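Local atomic coordinates of agglutinin (PDB entry 4G9M), a protein that is a fungal lectin with a ricin-type beta-trefoil fold that binds carbohydrates and assembles as a domain-swapped dimer. Residues 90-95 and 99-104. Sequence-based numbering, arbitrary orientation.
Sequences LDIVAA and FAIEAA
Ile92 and Ile101 run alongside each other with their ends in a common direction, at the middle of an antiparallel beta hairpin, strands 90-94 and 99-103, within a ricin-type beta-trefoil. Ile92 CD1 rests 4.0 Å from Ile101 CG2, and the same Ile101 CG2 also meets Leu90 CD1, at 3.6 Å. The branches of Ile92 divide the work: its CG2, anti to the backbone N, is directed along the hairpin toward the turn, where it presses on Phe99 CB at 3.6 Å, and the two side chains meet nearly perpendicular. The Phe99 ring, its CG anti to the carbonyl carbon (chi1 -65°), swings across to strand 90-94 on the isoleucine side, where CD2 lies obliquely against Ala94 CA; beyond the hairpin it meets Phe139 edge-to-face. With Val58, Leu60 and Leu111 also touching these side chains, the isoleucine side of the hairpin faces the hydrophobic interior.

Asp91, Val93, Ala100 and Glu102 occupy the opposite side. Here the extended end of Glu102 crosses Val93 obliquely, CD lying 3.9 Å from Val93 CG2. The carboxylates of Asp91 and Glu102 are turned 58° apart, with Asp91 OD2 and Glu102 OE1 4.1 Å from each other; both being buried, this proximity could favour protonation of one of them, although Arg107 forms a weak, long ion pair with Asp91 that may offset some of the charge.

Two hydrogen-bonded pairs, Asp91 with Glu102 and Val93 with Ala100, hold the backbones together. Near the turn the second subunit joins in, its Trp51 NE1 bonding to Ala94 O, consistent with the swapped dimer. Val93 O accepts Ala100 N at 2.8 Å in the carbonyl plane and also takes a CA-H...O contact from Phe99 CA.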
loop_
_atom_site.group_PDB
_atom_site.type_symbol
_atom_site.label_atom_id
_atom_site.label_comp_id
_atom_site.label_asym_id
_atom_site.label_seq_id
_atom_site.Cartn_x
_atom_site.Cartn_y
_atom_site.Cartn_z
ATOM N N LEU B 90 0.918 -1.386 -11.192
ATOM C CA LEU B 90 0.930 -2.061 -9.892
ATOM C C LEU B 90 0.339 -1.165 -8.806
ATOM O O LEU B 90 0.200 0.048 -8.993
ATOM C CB LEU B 90 2.368 -2.435 -9.492
ATOM C CG LEU B 90 3.195 -3.159 -10.563
ATOM C CD1 LEU B 90 4.682 -3.135 -10.216
ATOM C CD2 LEU B 90 2.704 -4.583 -10.730
ATOM N N ASP B 91 -0.010 -1.785 -7.682
ATOM C CA ASP B 91 -0.401 -1.101 -6.454
ATOM C C ASP B 91 0.539 -1.637 -5.390
ATOM O O ASP B 91 0.722 -2.852 -5.287
ATOM C CB ASP B 91 -1.821 -1.487 -6.049
ATOM C CG ASP B 91 -2.895 -0.686 -6.768
ATOM O OD1 ASP B 91 -2.637 0.485 -7.165
ATOM O OD2 ASP B 91 -4.032 -1.214 -6.872
ATOM N N ILE B 92 1.145 -0.756 -4.598
ATOM C CA ILE B 92 2.042 -1.208 -3.538
ATOM C C ILE B 92 1.256 -1.173 -2.221
ATOM O O ILE B 92 0.862 -0.100 -1.760
ATOM C CB ILE B 92 3.299 -0.307 -3.445
ATOM C CG1 ILE B 92 3.928 -0.105 -4.833
ATOM C CG2 ILE B 92 4.320 -0.926 -2.512
ATOM C CD1 ILE B 92 4.246 -1.434 -5.556
ATOM N N VAL B 93 1.019 -2.344 -1.634
ATOM C CA VAL B 93 0.101 -2.485 -0.495
ATOM C C VAL B 93 0.865 -2.868 0.768
ATOM O O VAL B 93 1.578 -3.868 0.780
ATOM C CB VAL B 93 -0.969 -3.596 -0.774
ATOM C CG1 VAL B 93 -2.012 -3.612 0.310
ATOM C CG2 VAL B 93 -1.630 -3.384 -2.142
ATOM N N ALA B 94 0.733 -2.073 1.829
ATOM C CA ALA B 94 1.407 -2.389 3.097
ATOM C C ALA B 94 1.074 -3.787 3.636
ATOM O O ALA B 94 -0.090 -4.156 3.766
ATOM C CB ALA B 94 1.087 -1.326 4.148
ATOM N N ALA B 95 2.108 -4.571 3.941
ATOM C CA ALA B 95 1.923 -5.928 4.446
ATOM C C ALA B 95 2.481 -5.996 5.857
ATOM O O ALA B 95 3.159 -5.073 6.293
ATOM C CB ALA B 95 2.618 -6.952 3.534
ATOM N N PHE B 99 5.968 -4.930 1.744
ATOM C CA PHE B 99 4.823 -4.572 0.923
ATOM C C PHE B 99 4.496 -5.677 -0.077
ATOM O O PHE B 99 5.392 -6.324 -0.623
ATOM C CB PHE B 99 5.129 -3.282 0.134
ATOM C CG PHE B 99 5.315 -2.044 0.996
ATOM C CD1 PHE B 99 6.547 -1.739 1.555
ATOM C CD2 PHE B 99 4.241 -1.200 1.246
ATOM C CE1 PHE B 99 6.712 -0.603 2.345
ATOM C CE2 PHE B 99 4.397 -0.070 2.043
ATOM C CZ PHE B 99 5.631 0.223 2.589
ATOM N N ALA B 100 3.208 -5.876 -0.336
ATOM C CA ALA B 100 2.782 -6.685 -1.470
ATOM C C ALA B 100 2.819 -5.828 -2.723
ATOM O O ALA B 100 2.560 -4.619 -2.672
ATOM C CB ALA B 100 1.375 -7.225 -1.249
ATOM N N ILE B 101 3.163 -6.447 -3.848
ATOM C CA ILE B 101 3.172 -5.745 -5.128
ATOM C C ILE B 101 2.102 -6.352 -6.012
ATOM O O ILE B 101 2.292 -7.418 -6.603
ATOM C CB ILE B 101 4.547 -5.819 -5.810
ATOM C CG1 ILE B 101 5.607 -5.204 -4.890
ATOM C CG2 ILE B 101 4.506 -5.093 -7.149
ATOM C CD1 ILE B 101 7.019 -5.483 -5.365
ATOM N N GLU B 102 0.960 -5.675 -6.058
ATOM C CA GLU B 102 -0.269 -6.199 -6.658
ATOM C C GLU B 102 -0.408 -5.729 -8.093
ATOM O O GLU B 102 -0.102 -4.585 -8.397
ATOM C CB GLU B 102 -1.479 -5.627 -5.906
ATOM C CG GLU B 102 -2.297 -6.573 -5.083
ATOM C CD GLU B 102 -3.480 -5.878 -4.426
ATOM O OE1 GLU B 102 -3.897 -4.803 -4.917
ATOM O OE2 GLU B 102 -3.989 -6.400 -3.421
ATOM N N ALA B 103 -0.901 -6.587 -8.983
ATOM C CA ALA B 103 -1.257 -6.109 -10.318
ATOM C C ALA B 103 -2.501 -5.228 -10.226
ATOM O O ALA B 103 -3.568 -5.694 -9.799
ATOM C CB ALA B 103 -1.508 -7.300 -11.258
ATOM N N ALA B 104 -2.381 -3.969 -10.638
ATOM C CA ALA B 104 -3.438 -2.982 -10.418
ATOM C C ALA B 104 -4.747 -3.344 -11.113
ATOM O O ALA B 104 -5.825 -3.042 -10.611
ATOM C CB ALA B 104 -2.979 -1.610 -10.857
#